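Local coordinates for protein proline dehydrogenase (Bradyrhizobium japonicum USDA 110, PDB 3HAZ) that probably oxidises proline to glutamate in two steps, using an FAD-dependent proline dehydrogenase and an NAD-dependent aldehyde dehydrogenase joined in one chain, at residues T190-G198 with R441-L452. Residues are numbered along the deposited sequence; the frame is centred on the assembly and turned at random.
Sequences TRYSFDMLG and RTYAPVGSHRDL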
loop_
_atom_site.group_PDB
_atom_site.type_symbol
_atom_site.label_atom_id
_atom_site.label_comp_id
_atom_site.label_asym_id
_atom_site.label_seq_id
_atom_site.Cartn_x
_atom_site.Cartn_y
_atom_site.Cartn_z
ATOM N N THR A 190 -48.345 1.469 45.959
ATOM C CA THR A 190 -47.471 0.834 44.975
ATOM C C THR A 190 -46.092 1.475 45.050
ATOM O O THR A 190 -45.976 2.701 45.106
ATOM C CB THR A 190 -48.023 0.972 43.533
ATOM O OG1 THR A 190 -49.281 0.294 43.429
ATOM C CG2 THR A 190 -47.058 0.367 42.529
ATOM N N ARG A 191 -45.051 0.649 45.074
ATOM C CA ARG A 191 -43.682 1.155 45.134
ATOM C C ARG A 191 -43.173 1.546 43.752
ATOM O O ARG A 191 -41.993 1.862 43.587
ATOM C CB ARG A 191 -42.735 0.119 45.752
ATOM C CG ARG A 191 -42.895 -0.072 47.246
ATOM C CD ARG A 191 -41.609 -0.599 47.872
ATOM N NE ARG A 191 -40.683 0.476 48.219
ATOM C CZ ARG A 191 -40.617 1.043 49.421
ATOM N NH1 ARG A 191 -41.423 0.634 50.392
ATOM N NH2 ARG A 191 -39.747 2.017 49.657
ATOM N N TYR A 192 -44.060 1.523 42.761
ATOM C CA TYR A 192 -43.656 1.782 41.380
ATOM C C TYR A 192 -44.631 2.676 40.633
ATOM O O TYR A 192 -45.840 2.619 40.855
ATOM C CB TYR A 192 -43.498 0.462 40.623
ATOM C CG TYR A 192 -42.653 -0.543 41.362
ATOM C CD1 TYR A 192 -41.284 -0.360 41.496
ATOM C CD2 TYR A 192 -43.224 -1.666 41.942
ATOM C CE1 TYR A 192 -40.502 -1.273 42.184
ATOM C CE2 TYR A 192 -42.451 -2.586 42.632
ATOM C CZ TYR A 192 -41.090 -2.384 42.748
ATOM O OH TYR A 192 -40.317 -3.294 43.430
ATOM N N SER A 193 -44.097 3.495 39.738
ATOM C CA SER A 193 -44.924 4.214 38.789
ATOM C C SER A 193 -45.064 3.347 37.535
ATOM O O SER A 193 -44.303 2.394 37.342
ATOM C CB SER A 193 -44.311 5.575 38.470
ATOM O OG SER A 193 -44.200 6.356 39.651
ATOM N N PHE A 194 -46.034 3.675 36.690
ATOM C CA PHE A 194 -46.409 2.803 35.584
ATOM C C PHE A 194 -45.910 3.353 34.260
ATOM O O PHE A 194 -46.305 4.441 33.839
ATOM C CB PHE A 194 -47.937 2.649 35.503
ATOM C CG PHE A 194 -48.547 1.830 36.621
ATOM C CD1 PHE A 194 -47.795 1.432 37.721
ATOM C CD2 PHE A 194 -49.897 1.492 36.581
ATOM C CE1 PHE A 194 -48.375 0.688 38.758
ATOM C CE2 PHE A 194 -50.485 0.762 37.616
ATOM C CZ PHE A 194 -49.716 0.356 38.702
ATOM N N ASP A 195 -45.044 2.589 33.613
ATOM C CA ASP A 195 -44.674 2.838 32.230
ATOM C C ASP A 195 -45.585 1.955 31.381
ATOM O O ASP A 195 -45.327 0.765 31.198
ATOM C CB ASP A 195 -43.201 2.490 32.008
ATOM C CG ASP A 195 -42.735 2.760 30.586
ATOM O OD1 ASP A 195 -43.392 3.548 29.871
ATOM O OD2 ASP A 195 -41.699 2.185 30.189
ATOM N N MET A 196 -46.674 2.533 30.891
ATOM C CA MET A 196 -47.675 1.757 30.170
ATOM C C MET A 196 -47.162 1.283 28.807
ATOM O O MET A 196 -46.574 2.050 28.041
ATOM C CB MET A 196 -48.966 2.567 30.022
ATOM C CG MET A 196 -49.466 3.180 31.341
ATOM S SD MET A 196 -50.014 1.955 32.557
ATOM C CE MET A 196 -51.162 1.023 31.536
ATOM N N LEU A 197 -47.398 0.012 28.502
ATOM C CA LEU A 197 -46.899 -0.591 27.263
ATOM C C LEU A 197 -47.353 0.074 25.954
ATOM O O LEU A 197 -46.602 0.123 24.976
ATOM C CB LEU A 197 -47.277 -2.071 27.222
ATOM C CG LEU A 197 -46.210 -3.058 27.687
ATOM C CD1 LEU A 197 -45.454 -2.509 28.871
ATOM C CD2 LEU A 197 -46.844 -4.410 28.011
ATOM N N GLY A 198 -48.580 0.570 25.927
ATOM C CA GLY A 198 -49.179 0.993 24.670
ATOM C C GLY A 198 -48.452 2.047 23.851
ATOM O O GLY A 198 -47.888 3.002 24.392
ATOM N N ARG A 441 -37.528 7.661 41.357
ATOM C CA ARG A 441 -38.774 7.016 40.996
ATOM C C ARG A 441 -38.470 5.771 40.171
ATOM O O ARG A 441 -37.639 5.804 39.263
ATOM C CB ARG A 441 -39.626 7.985 40.169
ATOM C CG ARG A 441 -40.991 7.447 39.755
ATOM C CD ARG A 441 -41.786 8.529 39.035
ATOM N NE ARG A 441 -41.786 9.772 39.797
ATOM C CZ ARG A 441 -42.767 10.141 40.615
ATOM N NH1 ARG A 441 -43.834 9.366 40.768
ATOM N NH2 ARG A 441 -42.680 11.285 41.284
ATOM N N THR A 442 -39.137 4.670 40.494
ATOM C CA THR A 442 -38.967 3.436 39.740
ATOM C C THR A 442 -40.241 3.144 38.956
ATOM O O THR A 442 -41.335 3.096 39.523
ATOM C CB THR A 442 -38.602 2.258 40.672
ATOM O OG1 THR A 442 -37.385 2.569 41.360
ATOM C CG2 THR A 442 -38.403 0.973 39.887
ATOM N N TYR A 443 -40.101 2.991 37.643
ATOM C CA TYR A 443 -41.244 2.673 36.799
ATOM C C TYR A 443 -41.251 1.195 36.463
ATOM O O TYR A 443 -40.200 0.594 36.207
ATOM C CB TYR A 443 -41.199 3.441 35.478
ATOM C CG TYR A 443 -41.540 4.911 35.535
ATOM C CD1 TYR A 443 -42.812 5.363 35.203
ATOM C CD2 TYR A 443 -40.569 5.855 35.855
ATOM C CE1 TYR A 443 -43.118 6.719 35.219
ATOM C CE2 TYR A 443 -40.862 7.213 35.865
ATOM C CZ TYR A 443 -42.135 7.637 35.552
ATOM O OH TYR A 443 -42.423 8.983 35.573
ATOM N N ALA A 444 -42.449 0.625 36.438
ATOM C CA ALA A 444 -42.643 -0.746 35.989
ATOM C C ALA A 444 -43.390 -0.746 34.661
ATOM O O ALA A 444 -44.362 -0.002 34.485
ATOM C CB ALA A 444 -43.421 -1.548 37.047
ATOM N N PRO A 445 -42.935 -1.567 33.706
ATOM C CA PRO A 445 -43.698 -1.699 32.464
ATOM C C PRO A 445 -44.999 -2.418 32.778
ATOM O O PRO A 445 -44.965 -3.476 33.416
ATOM C CB PRO A 445 -42.799 -2.582 31.589
ATOM C CG PRO A 445 -41.424 -2.477 32.215
ATOM C CD PRO A 445 -41.687 -2.344 33.677
ATOM N N VAL A 446 -46.121 -1.841 32.364
ATOM C CA VAL A 446 -47.433 -2.384 32.698
ATOM C C VAL A 446 -48.305 -2.425 31.461
ATOM O O VAL A 446 -48.511 -1.394 30.827
ATOM C CB VAL A 446 -48.166 -1.506 33.741
ATOM C CG1 VAL A 446 -49.568 -2.064 34.017
ATOM C CG2 VAL A 446 -47.350 -1.373 35.031
ATOM N N GLY A 447 -48.828 -3.603 31.120
ATOM C CA GLY A 447 -49.802 -3.695 30.049
ATOM C C GLY A 447 -50.227 -5.082 29.595
ATOM O O GLY A 447 -49.955 -6.086 30.246
ATOM N N SER A 448 -50.901 -5.124 28.447
ATOM C CA SER A 448 -51.383 -6.372 27.855
ATOM C C SER A 448 -50.344 -7.058 26.969
ATOM O O SER A 448 -49.458 -6.405 26.411
ATOM C CB SER A 448 -52.642 -6.097 27.035
ATOM O OG SER A 448 -53.659 -5.583 27.868
ATOM N N HIS A 449 -50.467 -8.379 26.837
ATOM C CA HIS A 449 -49.586 -9.153 25.963
ATOM C C HIS A 449 -49.548 -8.621 24.520
ATOM O O HIS A 449 -48.514 -8.684 23.854
ATOM C CB HIS A 449 -50.000 -10.630 25.935
ATOM C CG HIS A 449 -49.775 -11.354 27.227
ATOM N ND1 HIS A 449 -50.695 -12.231 27.758
ATOM C CD2 HIS A 449 -48.733 -11.329 28.095
ATOM C CE1 HIS A 449 -50.234 -12.717 28.896
ATOM N NE2 HIS A 449 -49.045 -12.185 29.122
ATOM N N ARG A 450 -50.678 -8.125 24.031
ATOM C CA ARG A 450 -50.757 -7.666 22.644
ATOM C C ARG A 450 -49.883 -6.435 22.393
ATOM O O ARG A 450 -49.646 -6.063 21.247
ATOM C CB ARG A 450 -52.205 -7.385 22.244
ATOM C CG ARG A 450 -52.836 -6.231 22.997
ATOM C CD ARG A 450 -54.353 -6.250 22.848
ATOM N NE ARG A 450 -54.786 -5.915 21.495
ATOM C CZ ARG A 450 -56.049 -5.993 21.086
ATOM N NH1 ARG A 450 -56.989 -6.404 21.930
ATOM N NH2 ARG A 450 -56.375 -5.667 19.839
ATOM N N ASP A 451 -49.383 -5.827 23.467
ATOM C CA ASP A 451 -48.529 -4.645 23.357
ATOM C C ASP A 451 -47.086 -4.907 23.781
ATOM O O ASP A 451 -46.254 -3.998 23.790
ATOM C CB ASP A 451 -49.114 -3.501 24.175
ATOM C CG ASP A 451 -50.504 -3.130 23.719
ATOM O OD1 ASP A 451 -50.661 -2.905 22.508
ATOM O OD2 ASP A 451 -51.429 -3.078 24.557
ATOM N N LEU A 452 -46.788 -6.152 24.124
ATOM C CA LEU A 452 -45.450 -6.492 24.598
ATOM C C LEU A 452 -44.365 -6.437 23.510
ATOM O O LEU A 452 -43.320 -5.817 23.705
ATOM C CB LEU A 452 -45.452 -7.871 25.248
ATOM C CG LEU A 452 -44.065 -8.353 25.671
ATOM C CD1 LEU A 452 -43.434 -7.373 26.662
ATOM C CD2 LEU A 452 -44.144 -9.753 26.243
HETATM O O HOH W 1 -40.824 4.595 42.759
HETATM O O HOH W 2 -46.568 -1.579 22.791
#
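Ser-193 to Met-196 run parallel to Tyr-443 to Val-446, joined by five backbone hydrogen bonds from Ser-193 N to Thr-442 O (2.8 Å) through to Leu-197 N to Val-446 O (2.9 Å). Pro-445, which has no N-H to give, fits because its nitrogen falls outside this ladder, while its CA still makes a CA-H...O contact with Asp-195 O. Residues alternate between two faces. On one, Val-446 lays CG2 over a face of the Phe-194 ring, 4.0 Å from the centroid, a CH-pi contact; CG1 lies anti to the backbone N (chi1 177°), which leaves CG2 for the ring. Met-196, bent at chi2 and chi3, runs beside Val-446, and helix 204-223 packs on Phe-194 and Met-196. On the other face, Ser-193 is small enough to set CB over the Tyr-443 ring (3.9 Å to the centroid), while its OG takes an N-H from Arg-441 NH1 (3.2 Å) in the guanidinium plane and also bonds to Gly-235; NH1 also hydrogen-bonds to Arg-233 O, and NE forms a salt bridge with Glu-416. At the C-terminal end, Leu-197 packs CD1 on Pro-445 CB (3.8 Å) and CD2 against Gly-447 CA; Gly-447, lacking a side chain, leaves space for Leu-197 CB. Parallel pairing of strands 193-196 and 440-448, the first and last of the eight-stranded ring, closes the proline dehydrogenase (beta/alpha)8 barrel, with Tyr-443 facing inward to touch FAD and hydrogen-bond to the FAD-binding Arg-341.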